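Local coordinates for protein transcriptional activator HlyU (Vibrio cholerae, PDB 4K2E) that activates transcription of the hemolysin gene hlyA as a DNA-binding winged-helix regulator of the ArsR family and may promote expression of other virulence determinants, at the interface of chains A and B. Residues are numbered along the deposited sequence; one frame, centred on the assembly and turned at random. Chains: chain A/B, Transcriptional activator HlyU.

The interface of chains A and B. Residues chain A 24-25, 28, 95, 99; chain B 103, 106-107.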
ATOM      1  N   LYS A  24      -8.546   5.805  -5.905  1.00 58.21           N
ATOM      2  CA  LYS A  24      -9.187   5.181  -4.742  1.00 51.37           C
ATOM      3  C   LYS A  24      -8.247   4.204  -4.025  1.00 44.05           C
ATOM      4  O   LYS A  24      -8.121   4.177  -2.762  1.00 40.12           O
ATOM      5  CB  LYS A  24     -10.458   4.445  -5.167  1.00 65.31           C
ATOM      6  CG  LYS A  24     -11.149   3.688  -4.028  1.00 70.66           C
ATOM      7  CD  LYS A  24     -12.526   3.164  -4.458  1.00 83.94           C
ATOM      8  CE  LYS A  24     -13.229   2.417  -3.318  1.00 89.34           C
ATOM      9  NZ  LYS A  24     -14.367   1.565  -3.803  1.00 95.59           N
ATOM     10  N   ALA A  25      -7.576   3.397  -4.845  1.00 46.58           N
ATOM     11  CA  ALA A  25      -6.579   2.492  -4.296  1.00 43.97           C
ATOM     12  C   ALA A  25      -5.549   3.293  -3.518  1.00 39.37           C
ATOM     13  O   ALA A  25      -5.097   2.872  -2.462  1.00 33.70           O
ATOM     14  CB  ALA A  25      -5.918   1.719  -5.395  1.00 42.67           C
ATOM     15  N   LEU A  28      -6.465   4.283  -0.033  1.00 34.84           N
ATOM     16  CA  LEU A  28      -6.194   3.164   0.855  1.00 28.63           C
ATOM     17  C   LEU A  28      -4.702   2.975   1.178  1.00 35.25           C
ATOM     18  O   LEU A  28      -4.314   2.776   2.326  1.00 32.78           O
ATOM     19  CB  LEU A  28      -6.744   1.894   0.243  1.00 32.40           C
ATOM     20  CG  LEU A  28      -6.385   0.645   1.032  1.00 38.65           C
ATOM     21  CD1 LEU A  28      -7.360   0.470   2.201  1.00 47.11           C
ATOM     22  CD2 LEU A  28      -6.395  -0.556   0.086  1.00 42.24           C
ATOM     23  N   GLU A  95     -11.693  -4.360   1.069  1.00 53.04           N
ATOM     24  CA  GLU A  95     -10.385  -4.055   0.503  1.00 48.08           C
ATOM     25  C   GLU A  95      -9.327  -4.046   1.586  1.00 41.48           C
ATOM     26  O   GLU A  95      -8.253  -4.639   1.411  1.00 41.66           O
ATOM     27  CB  GLU A  95     -10.359  -2.698  -0.233  1.00 44.71           C
ATOM     28  CG  GLU A  95     -11.223  -2.627  -1.484  1.00 45.99           C
ATOM     29  CD  GLU A  95     -12.711  -2.537  -1.183  1.00 54.15           C
ATOM     30  OE1 GLU A  95     -13.089  -1.966  -0.131  1.00 52.39           O
ATOM     31  OE2 GLU A  95     -13.496  -3.053  -2.002  1.00 61.18           O
ATOM     32  N   MET A  99      -6.240  -6.698   1.969  1.00 37.06           N
ATOM     33  CA  MET A  99      -4.863  -6.234   1.916  1.00 37.12           C
ATOM     34  C   MET A  99      -4.096  -6.619   3.187  1.00 37.11           C
ATOM     35  O   MET A  99      -2.955  -7.051   3.105  1.00 34.54           O
ATOM     36  CB  MET A  99      -4.799  -4.725   1.644  1.00 43.23           C
ATOM     37  CG  MET A  99      -3.371  -4.168   1.562  1.00 46.22           C
ATOM     38  SD  MET A  99      -2.383  -4.849   0.192  1.00 78.94           S
ATOM     39  CE  MET A  99      -3.505  -4.638  -1.205  1.00 52.84           C
TER
ATOM     40  N   LEU B 103      -4.362  -5.843  -5.713  1.00 41.22           N
ATOM     41  CA  LEU B 103      -4.930  -4.527  -6.024  1.00 44.18           C
ATOM     42  C   LEU B 103      -5.680  -4.489  -7.333  1.00 48.90           C
ATOM     43  O   LEU B 103      -6.721  -3.832  -7.459  1.00 51.53           O
ATOM     44  CB  LEU B 103      -3.847  -3.448  -6.007  1.00 42.58           C
ATOM     45  CG  LEU B 103      -3.385  -3.111  -4.588  1.00 42.22           C
ATOM     46  CD1 LEU B 103      -2.199  -2.239  -4.703  1.00 45.30           C
ATOM     47  CD2 LEU B 103      -4.469  -2.355  -3.831  1.00 39.86           C
ATOM     48  N   LEU B 106      -8.948  -6.054  -6.720  1.00 51.14           N
ATOM     49  CA  LEU B 106      -9.843  -5.254  -5.886  1.00 49.93           C
ATOM     50  C   LEU B 106     -10.406  -4.049  -6.617  1.00 57.45           C
ATOM     51  O   LEU B 106     -11.578  -3.735  -6.460  1.00 59.50           O
ATOM     52  CB  LEU B 106      -9.122  -4.777  -4.619  1.00 43.55           C
ATOM     53  CG  LEU B 106      -8.660  -5.800  -3.584  1.00 46.80           C
ATOM     54  CD1 LEU B 106      -7.767  -5.117  -2.528  1.00 43.35           C
ATOM     55  CD2 LEU B 106      -9.847  -6.483  -2.921  1.00 48.85           C
ATOM     56  N   TYR B 107      -9.564  -3.381  -7.410  1.00 55.81           N
ATOM     57  CA  TYR B 107      -9.884  -2.066  -7.979  1.00 58.74           C
ATOM     58  C   TYR B 107     -10.081  -2.057  -9.499  1.00 59.73           C
ATOM     59  O   TYR B 107     -10.649  -1.108 -10.048  1.00 66.03           O
ATOM     60  CB  TYR B 107      -8.841  -1.018  -7.546  1.00 55.22           C
ATOM     61  CG  TYR B 107      -8.885  -0.752  -6.053  1.00 48.03           C
ATOM     62  CD1 TYR B 107      -9.837   0.103  -5.517  1.00 53.20           C
ATOM     63  CD2 TYR B 107      -8.007  -1.385  -5.188  1.00 50.87           C
ATOM     64  CE1 TYR B 107      -9.903   0.337  -4.158  1.00 53.96           C
ATOM     65  CE2 TYR B 107      -8.070  -1.167  -3.814  1.00 50.12           C
ATOM     66  CZ  TYR B 107      -9.020  -0.295  -3.309  1.00 54.69           C
ATOM     67  OH  TYR B 107      -9.102  -0.054  -1.948  1.00 55.74           O
TER
HETATM   68  O   HOH W   1     -13.177  -4.349  -4.409  1.00 64.25           O
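Water 1 joins A:Glu95 to B:Leu106: it lies 2.8 Å from the carboxylate oxygen OE2 of A:Glu95 and 2.7 Å from the backbone carbonyl O of B:Leu106, close to the C-terminal end of helix 94-107 in chain B. Beside this bridge, the aromatic ring of B:Tyr107 pushes between helices 16-32 and 94-108 of chain A and buries about 100 Å² there, more than any other residue of the patch. CG of B:Tyr107, anti to its carbonyl carbon, carries the ring away from its own helix and in between the two helices of chain A. One face of the ring takes the methyl of A:Ala25 in a CH-pi contact, CB 3.8 Å from the ring centroid and displaced towards the rim on the CD2 side. The aliphatic stem of A:Lys24 runs past the ring at about a right angle; its CG is 3.6 Å from CE1 of B:Tyr107, and CD lies at the ring edge in its plane. The extended lysine chain thus lends methylenes to the packing while its amino end, NZ, continues beyond the ring. At the phenol end, OH of B:Tyr107 sits among carbons of both chain A helices, 3.4 Å from CD2 of A:Leu28 and equally near CB and CG of A:Glu95. With chi1 at -66°, CB and CG of A:Glu95 lie against the phenol oxygen, and the bend at chi2 (74°) turns the carboxylate away, leaving OE2 to meet water 1; the carboxylate is turned 47° from the ring plane. Dimers built on terminal helices are typical of ArsR-type regulators, and the two-fold axis repeats this arrangement with the chains exchanged, so the pair of tyrosines probably helps to hold the two winged-helix domains together. Between the C-terminal helices of the two chains, A:Met99 bends at chi2 and chi3, bringing its terminal methyl CE to 3.6 Å from CD2 of B:Leu103.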